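Local atomic coordinates of 5,10-methylenetetrahydrofolate dehydrogenase (Bombyx mori, PDB entry 5ZF1), a protein that probably oxidises 5,10-methylenetetrahydrofolate to the 5,10-methenyl form with NADP+ as the electron acceptor. Residues M12-K15 and K16-Q20; E261-S264 and K265-A269. All blocks are in the same frame, centred on the assembly; numbering follows the deposited sequence.

Interaction 1: residues M12-K15 and K16-Q20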
loop_
_atom_site.group_PDB
_atom_site.type_symbol
_atom_site.label_atom_id
_atom_site.label_comp_id
_atom_site.label_asym_id
_atom_site.label_seq_id
_atom_site.Cartn_x
_atom_site.Cartn_y
_atom_site.Cartn_z
ATOM N N MET B 12 1.877 22.788 -18.215
ATOM C CA MET B 12 2.767 23.603 -19.039
ATOM C C MET B 12 3.985 24.074 -18.246
ATOM O O MET B 12 5.123 23.947 -18.713
ATOM C CB MET B 12 2.010 24.794 -19.628
ATOM C CG MET B 12 2.817 25.578 -20.666
ATOM S SD MET B 12 3.484 24.530 -21.984
ATOM C CE MET B 12 2.005 23.654 -22.502
ATOM N N GLU B 13 3.770 24.606 -17.035
ATOM C CA GLU B 13 4.893 25.017 -16.192
ATOM C C GLU B 13 5.852 23.862 -15.961
ATOM O O GLU B 13 7.068 24.002 -16.112
ATOM C CB GLU B 13 4.393 25.538 -14.841
ATOM C CG GLU B 13 3.593 26.823 -14.874
ATOM C CD GLU B 13 3.170 27.263 -13.477
ATOM O OE1 GLU B 13 4.007 27.195 -12.548
ATOM O OE2 GLU B 13 2.000 27.666 -13.306
ATOM N N ILE B 14 5.307 22.701 -15.594
ATOM C CA ILE B 14 6.116 21.515 -15.332
ATOM C C ILE B 14 6.872 21.076 -16.587
ATOM O O ILE B 14 8.062 20.740 -16.523
ATOM C CB ILE B 14 5.201 20.402 -14.777
ATOM C CG1 ILE B 14 4.868 20.681 -13.308
ATOM C CG2 ILE B 14 5.824 19.043 -14.926
ATOM C CD1 ILE B 14 3.743 19.833 -12.778
ATOM N N LYS B 15 6.197 21.064 -17.742
ATOM C CA LYS B 15 6.849 20.633 -18.976
ATOM C C LYS B 15 7.972 21.585 -19.373
ATOM O O LYS B 15 8.994 21.147 -19.907
ATOM C CB LYS B 15 5.822 20.504 -20.096
ATOM C CG LYS B 15 5.021 19.201 -20.030
ATOM C CD LYS B 15 4.002 19.087 -21.151
ATOM C CE LYS B 15 2.849 20.068 -20.959
ATOM N NZ LYS B 15 1.724 19.746 -21.880
ATOM N N LYS B 16 7.816 22.879 -19.087
ATOM C CA LYS B 16 8.898 23.825 -19.361
ATOM C C LYS B 16 10.101 23.561 -18.468
ATOM O O LYS B 16 11.245 23.608 -18.936
ATOM C CB LYS B 16 8.406 25.258 -19.183
ATOM C CG LYS B 16 7.366 25.685 -20.206
ATOM C CD LYS B 16 7.045 27.166 -20.061
ATOM C CE LYS B 16 5.899 27.584 -20.971
ATOM N NZ LYS B 16 5.613 29.045 -20.848
ATOM N N GLU B 17 9.864 23.288 -17.178
ATOM C CA GLU B 17 10.966 22.949 -16.283
ATOM C C GLU B 17 11.651 21.668 -16.724
ATOM O O GLU B 17 12.882 21.595 -16.761
ATOM C CB GLU B 17 10.463 22.808 -14.844
ATOM C CG GLU B 17 9.976 24.092 -14.222
ATOM C CD GLU B 17 9.245 23.859 -12.914
ATOM O OE1 GLU B 17 9.313 22.729 -12.376
ATOM O OE2 GLU B 17 8.605 24.810 -12.423
ATOM N N LEU B 18 10.865 20.644 -17.062
ATOM C CA LEU B 18 11.442 19.380 -17.496
ATOM C C LEU B 18 12.307 19.565 -18.736
ATOM O O LEU B 18 13.379 18.961 -18.846
ATOM C CB LEU B 18 10.326 18.377 -17.777
ATOM C CG LEU B 18 9.807 17.633 -16.561
ATOM C CD1 LEU B 18 8.498 16.960 -16.915
ATOM C CD2 LEU B 18 10.843 16.613 -16.113
ATOM N N LYS B 19 11.845 20.377 -19.685
ATOM C CA LYS B 19 12.646 20.646 -20.880
ATOM C C LYS B 19 14.046 21.112 -20.503
ATOM O O LYS B 19 15.047 20.612 -21.029
ATOM C CB LYS B 19 11.956 21.693 -21.750
ATOM C CG LYS B 19 12.694 21.999 -23.057
ATOM C CD LYS B 19 11.822 22.820 -23.990
ATOM C CE LYS B 19 12.579 23.210 -25.257
ATOM N NZ LYS B 19 11.736 23.129 -26.487
ATOM N N GLN B 20 14.131 22.052 -19.559
ATOM C CA GLN B 20 15.426 22.567 -19.129
ATOM C C GLN B 20 16.226 21.523 -18.361
ATOM O O GLN B 20 17.436 21.383 -18.569
ATOM C CB GLN B 20 15.228 23.809 -18.266
ATOM C CG GLN B 20 14.326 24.863 -18.872
ATOM C CD GLN B 20 14.006 25.968 -17.888
ATOM O OE1 GLN B 20 13.984 25.749 -16.676
ATOM N NE2 GLN B 20 13.773 27.169 -18.405
#
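Met12 and Lys16, and Ile14 and Leu18, meet one turn apart on helix 7-26, the long N-terminal alpha-helix, part of the catalytic domain of this tetrahydrofolate dehydrogenase/cyclohydrolase family member. The backbone runs in regular i to i+4 hydrogen bonds: Lys16 N to Met12 O and Leu18 N to Ile14 O, each 2.9 Å, alternate with equivalent bonds from Glu17 N to Glu13 O and Lys19 N to Lys15 O. On the buried face, Ile14 and Leu18 run alongside each other, with CG2 of Ile14 3.9 Å from CD1 of Leu18. Both pack against helix 277-298, Ile14 on Met280, Ala283 and Met284, and Leu18 on Phe290. Next to them Glu17 extends from the helix to form a salt bridge through OE1 with Arg151 of helix 140-151. Its carboxylate has Glu13 for a neighbour of like charge, OE2 of Glu17 lying 5.2 Å from OE1 of Glu13, and Arg151 probably eases that proximity. The side chain of Lys15 reaches helix 44-60, touching Ala56, Phe59 and Val60. On a more exposed flank, Met12 sends CG anti to its own N (chi1 -171°) and then folds at chi2 and chi3, whereas Lys16 is extended beyond CG. The two chains cross at an oblique angle, and the aliphatic end of the lysine touches the methionine, Lys16 CE lying 3.7 Å from Met12 CG and 4.0 Å from Met12 SD.

Interaction 2: residues E261-S264 and K265-A269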
loop_
_atom_site.group_PDB
_atom_site.type_symbol
_atom_site.label_atom_id
_atom_site.label_comp_id
_atom_site.label_asym_id
_atom_site.label_seq_id
_atom_site.Cartn_x
_atom_site.Cartn_y
_atom_site.Cartn_z
ATOM N N GLU B 261 -20.669 24.840 -9.725
ATOM C CA GLU B 261 -21.169 26.193 -9.504
ATOM C C GLU B 261 -21.403 26.467 -8.025
ATOM O O GLU B 261 -21.015 27.524 -7.514
ATOM C CB GLU B 261 -22.451 26.435 -10.301
ATOM C CG GLU B 261 -23.007 27.841 -10.110
ATOM C CD GLU B 261 -24.300 28.089 -10.865
ATOM O OE1 GLU B 261 -24.548 27.401 -11.878
ATOM O OE2 GLU B 261 -25.067 28.981 -10.446
ATOM N N GLU B 262 -22.015 25.522 -7.312
ATOM C CA GLU B 262 -22.293 25.755 -5.899
ATOM C C GLU B 262 -21.061 25.511 -5.036
ATOM O O GLU B 262 -20.788 26.285 -4.111
ATOM C CB GLU B 262 -23.453 24.880 -5.434
ATOM C CG GLU B 262 -24.826 25.365 -5.901
ATOM C CD GLU B 262 -24.991 26.878 -5.795
ATOM O OE1 GLU B 262 -24.768 27.441 -4.699
ATOM O OE2 GLU B 262 -25.343 27.508 -6.817
ATOM N N VAL B 263 -20.292 24.459 -5.334
ATOM C CA VAL B 263 -19.140 24.142 -4.496
ATOM C C VAL B 263 -18.070 25.214 -4.623
ATOM O O VAL B 263 -17.369 25.510 -3.649
ATOM C CB VAL B 263 -18.605 22.738 -4.837
ATOM C CG1 VAL B 263 -17.210 22.514 -4.241
ATOM C CG2 VAL B 263 -19.572 21.703 -4.312
ATOM N N SER B 264 -17.949 25.834 -5.806
ATOM C CA SER B 264 -17.004 26.935 -5.992
ATOM C C SER B 264 -17.290 28.099 -5.055
ATOM O O SER B 264 -16.374 28.858 -4.726
ATOM C CB SER B 264 -17.030 27.426 -7.439
ATOM O OG SER B 264 -16.671 26.396 -8.344
ATOM N N LYS B 265 -18.547 28.265 -4.628
ATOM C CA LYS B 265 -18.905 29.299 -3.664
ATOM C C LYS B 265 -18.477 28.966 -2.241
ATOM O O LYS B 265 -18.518 29.852 -1.379
ATOM C CB LYS B 265 -20.419 29.540 -3.670
ATOM C CG LYS B 265 -21.008 30.008 -4.984
ATOM C CD LYS B 265 -22.524 30.111 -4.857
ATOM C CE LYS B 265 -23.194 30.388 -6.192
ATOM N NZ LYS B 265 -24.649 30.057 -6.144
ATOM N N ILE B 266 -18.088 27.724 -1.966
ATOM C CA ILE B 266 -17.745 27.287 -0.621
ATOM C C ILE B 266 -16.265 26.950 -0.496
ATOM O O ILE B 266 -15.625 27.310 0.494
ATOM C CB ILE B 266 -18.614 26.077 -0.201
ATOM C CG1 ILE B 266 -20.096 26.361 -0.448
ATOM C CG2 ILE B 266 -18.359 25.731 1.263
ATOM C CD1 ILE B 266 -20.652 27.453 0.436
ATOM N N ALA B 267 -15.718 26.242 -1.479
ATOM C CA ALA B 267 -14.369 25.712 -1.394
ATOM C C ALA B 267 -13.334 26.831 -1.430
ATOM O O ALA B 267 -13.578 27.924 -1.943
ATOM C CB ALA B 267 -14.105 24.738 -2.543
ATOM N N GLY B 268 -12.159 26.537 -0.868
ATOM C CA GLY B 268 -11.033 27.451 -0.984
ATOM C C GLY B 268 -10.270 27.306 -2.283
ATOM O O GLY B 268 -9.700 28.279 -2.779
ATOM N N ALA B 269 -10.244 26.104 -2.858
ATOM C CA ALA B 269 -9.528 25.852 -4.101
ATOM C C ALA B 269 -10.214 24.673 -4.766
ATOM O O ALA B 269 -10.697 23.787 -4.064
ATOM C CB ALA B 269 -8.049 25.549 -3.851
#
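Glu262 and Lys265 reach out together where short helix 260-263 gives way to the loop before strand 269-270 in the Rossmann-type NAD(P)-binding domain. Lys265 is extended beyond CG, while Glu262 bends at chi2 (-42°), which swings its carboxylate over to the far end of the lysine. The ammonium group meets Glu262 OE2 on the syn side, close to the carboxylate plane, and the NZ to OE2 distance of 2.7 Å marks a salt bridge; the second bond, from Lys265 NZ to Glu262 OE1, is weak. The aliphatic part of the lysine runs past the same carboxylate, with Lys265 CD 3.5 Å from Glu262 OE1, and past the preceding backbone, with Lys265 CG 3.5 Å from Glu261 O. The Glu261 carboxylate adds an opposite charge nearby, though beyond salt-bridge range. Beneath this surface pair the backbone turns tightly: Lys265 N bonds to Glu262 O from above the carbonyl plane. Ser264 OG is hydrogen-bonded back to Tyr260 O, while Val263 and Ala267 cover Ile237 of strand 236-239, their own CG1 and CB 4.2 Å apart. Val263 O is gripped by two amides that approach differently. Ile266 N, at 2.9 Å from Val263 O, stands above the carbonyl plane, whereas Ala267 N lies almost in line with the C=O bond, 2.8 Å from that oxygen with a C=O...N angle of 178°.

Overall arrangement
Interaction 1 comes first along the chain, on helix 7-26 in the catalytic domain; interaction 2 follows far later, in the NAD(P)-binding domain. Their centres are 30 Å apart and their nearest atoms about 14 Å, so they do not touch. The domains are nevertheless interwoven: strand 3-4, just before helix 7-26, lies beside strand 269-270 at the edge of the six-stranded parallel sheet, and Gly268 bonds through its backbone to Arg3. Beyond strand 269-270 the chain continues into helix 277-298, which packs on Ile14 and Leu18. The two ends of the polypeptide thus tie the domains together.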